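Local structure of p450 cytochrome, putative (Rippkaea orientalis, 6Y01) at the interface of chains A and B. The protein binds the molybdenum cofactor (Moco) and serves as its carrier protein. Coordinates in Å, arbitrary orientation; residue numbers count along the deposited sequence, not the author numbering. Chains: chain A/B, p450 cytochrome, putative.

The interface of chains A and B. Residues chain A 122, 126, 147-148, 151; chain B 117, 119, 122-123, 147.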
ATOM      1  N   LEU A 122      10.159   3.712 -15.753  1.00 23.32           N
ATOM      2  CA  LEU A 122       8.997   3.988 -16.611  1.00 23.06           C
ATOM      3  C   LEU A 122       7.733   4.026 -15.764  1.00 21.48           C
ATOM      4  O   LEU A 122       6.840   4.858 -16.012  1.00 21.68           O
ATOM      5  CB  LEU A 122       8.892   2.905 -17.708  1.00 27.23           C
ATOM      6  CG  LEU A 122       7.997   3.291 -18.873  1.00 32.99           C
ATOM      7  CD1 LEU A 122       8.828   4.077 -19.870  1.00 41.85           C
ATOM      8  CD2 LEU A 122       7.432   2.089 -19.579  1.00 43.49           C
ATOM      9  N   ALA A 126       5.250   7.249 -15.426  1.00 21.83           N
ATOM     10  CA  ALA A 126       3.841   7.142 -15.762  1.00 22.21           C
ATOM     11  C   ALA A 126       2.959   7.549 -14.581  1.00 23.04           C
ATOM     12  O   ALA A 126       1.962   8.255 -14.771  1.00 26.48           O
ATOM     13  CB  ALA A 126       3.518   5.745 -16.262  1.00 23.12           C
ATOM     14  N   LEU A 147       6.803   8.807 -26.404  1.00 37.89           N
ATOM     15  CA  LEU A 147       5.573   8.205 -25.831  1.00 37.88           C
ATOM     16  C   LEU A 147       5.029   9.100 -24.721  1.00 37.47           C
ATOM     17  O   LEU A 147       3.837   9.416 -24.710  1.00 37.22           O
ATOM     18  CB  LEU A 147       5.881   6.804 -25.318  1.00 41.00           C
ATOM     19  CG  LEU A 147       4.676   6.066 -24.733  1.00 45.06           C
ATOM     20  CD1 LEU A 147       3.472   6.002 -25.694  1.00 47.56           C
ATOM     21  CD2 LEU A 147       5.046   4.641 -24.387  1.00 49.50           C
ATOM     22  N   PHE A 148       5.879   9.528 -23.791  1.00 33.69           N
ATOM     23  CA  PHE A 148       5.384  10.375 -22.681  1.00 33.99           C
ATOM     24  C   PHE A 148       5.000  11.773 -23.168  1.00 35.64           C
ATOM     25  O   PHE A 148       4.056  12.294 -22.605  1.00 36.76           O
ATOM     26  CB  PHE A 148       6.426  10.418 -21.572  1.00 30.80           C
ATOM     27  CG  PHE A 148       6.489   9.147 -20.793  1.00 30.87           C
ATOM     28  CD1 PHE A 148       5.348   8.648 -20.190  1.00 30.58           C
ATOM     29  CD2 PHE A 148       7.702   8.522 -20.584  1.00 33.75           C
ATOM     30  CE1 PHE A 148       5.415   7.507 -19.435  1.00 30.82           C
ATOM     31  CE2 PHE A 148       7.752   7.332 -19.868  1.00 35.26           C
ATOM     32  CZ  PHE A 148       6.617   6.872 -19.253  1.00 33.52           C
ATOM     33  N   LEU A 151       1.427  11.127 -24.482  1.00 45.95           N
ATOM     34  CA  LEU A 151       0.441  10.809 -23.427  1.00 47.84           C
ATOM     35  C   LEU A 151       0.230  11.975 -22.484  1.00 49.39           C
ATOM     36  O   LEU A 151      -0.786  11.988 -21.793  1.00 55.43           O
ATOM     37  CB  LEU A 151       0.927   9.577 -22.661  1.00 45.42           C
ATOM     38  CG  LEU A 151       0.729   8.268 -23.422  1.00 51.18           C
ATOM     39  CD1 LEU A 151       1.303   7.126 -22.644  1.00 54.31           C
ATOM     40  CD2 LEU A 151      -0.734   8.066 -23.720  1.00 51.41           C
TER
ATOM     41  N   ILE B 117      -3.695   1.928 -24.532  1.00 26.65           N
ATOM     42  CA  ILE B 117      -2.552   2.569 -23.848  1.00 30.53           C
ATOM     43  C   ILE B 117      -2.999   3.865 -23.188  1.00 29.14           C
ATOM     44  O   ILE B 117      -3.848   4.562 -23.684  1.00 32.50           O
ATOM     45  CB  ILE B 117      -1.397   2.839 -24.812  1.00 34.43           C
ATOM     46  CG1 ILE B 117      -0.792   1.557 -25.347  1.00 39.26           C
ATOM     47  CG2 ILE B 117      -0.335   3.738 -24.184  1.00 40.93           C
ATOM     48  CD1 ILE B 117      -0.062   0.745 -24.265  1.00 42.56           C
ATOM     49  N   LEU B 119      -1.546   6.289 -19.300  1.00 27.28           N
ATOM     50  CA  LEU B 119      -0.464   6.346 -18.306  1.00 27.02           C
ATOM     51  C   LEU B 119      -0.588   5.264 -17.242  1.00 24.55           C
ATOM     52  O   LEU B 119       0.435   4.621 -16.892  1.00 24.40           O
ATOM     53  CB  LEU B 119      -0.472   7.730 -17.654  1.00 27.09           C
ATOM     54  CG  LEU B 119      -0.110   8.867 -18.618  1.00 28.63           C
ATOM     55  CD1 LEU B 119      -0.480  10.217 -18.010  1.00 31.42           C
ATOM     56  CD2 LEU B 119       1.378   8.809 -18.970  1.00 29.89           C
ATOM     57  N   LEU B 122       0.484   2.013 -18.766  1.00 23.49           N
ATOM     58  CA  LEU B 122       1.935   1.930 -18.934  1.00 23.33           C
ATOM     59  C   LEU B 122       2.581   1.520 -17.610  1.00 22.31           C
ATOM     60  O   LEU B 122       3.544   0.743 -17.587  1.00 23.05           O
ATOM     61  CB  LEU B 122       2.500   3.268 -19.369  1.00 26.92           C
ATOM     62  CG  LEU B 122       2.245   3.711 -20.777  1.00 32.77           C
ATOM     63  CD1 LEU B 122       2.888   5.056 -20.980  1.00 37.31           C
ATOM     64  CD2 LEU B 122       2.785   2.759 -21.805  1.00 32.62           C
ATOM     65  N   SER B 123       2.119   2.095 -16.500  1.00 22.77           N
ATOM     66  CA  SER B 123       2.686   1.747 -15.179  1.00 23.11           C
ATOM     67  C   SER B 123       2.483   0.258 -14.918  1.00 22.64           C
ATOM     68  O   SER B 123       3.393  -0.372 -14.416  1.00 23.44           O
ATOM     69  CB  SER B 123       2.148   2.616 -14.032  1.00 25.20           C
ATOM     70  OG  SER B 123       0.808   2.247 -13.656  1.00 26.36           O
ATOM     71  N   LEU B 147       8.864   0.064 -27.709  1.00 36.80           N
ATOM     72  CA  LEU B 147       9.471   0.412 -26.408  1.00 35.43           C
ATOM     73  C   LEU B 147       9.453  -0.789 -25.460  1.00 35.42           C
ATOM     74  O   LEU B 147      10.486  -1.105 -24.873  1.00 35.18           O
ATOM     75  CB  LEU B 147       8.675   1.566 -25.820  1.00 37.72           C
ATOM     76  CG  LEU B 147       9.066   1.970 -24.403  1.00 40.65           C
ATOM     77  CD1 LEU B 147      10.515   2.435 -24.331  1.00 42.23           C
ATOM     78  CD2 LEU B 147       8.109   3.016 -23.928  1.00 45.08           C
TER
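B:Leu122 and A:Leu151, which lose 54 and 43 Å² of surface to the facing chain, meet tip to tip in a largely apolar patch. Their CD1 methyls are modelled too close together for the separation to be trusted, but 4.0 Å from CG of B:Leu122 to CD1 of A:Leu151 supports the pairing. CG anti to the carbonyl carbon (chi1 -73°) carries the branch of B:Leu122 across to helix 142-151. There CD1 points toward A:Leu151 and A:Phe148, sliding past the latter in the opposite direction, 3.8 Å from its ring carbon CE1. CD2 meets A:Leu147 tip to tip, 3.9 Å from its CD2. An alanine here would remove the branched end and would probably leave a gap facing A:Leu151, A:Phe148 and the CD2 methyl of A:Leu147. A:Leu151 is also met by B:Leu119, whose CD2 lies 3.8 Å from its CB, and by B:Ile117, whose CG2 is 4.1 Å from its CD1. Near the two-fold axis the CD2 methyls of A:Leu147 and B:Leu147 pack tightly, 3.5 Å apart. Farther along the two-fold, CB of A:Ala126 packs on backbone, 3.3 Å from the carbonyl O of B:Leu119. No polar pair bridges this patch. Each contact has a two-fold counterpart, inexact because Leu122 differs in conformation between chains. The structure alone does not prove the deposited four-chain assembly biological. In each Rossmann-type subunit, helices 119-130 and 142-151 supply most of this surface, joined by B:Ile117 from the loop preceding helix 119-130.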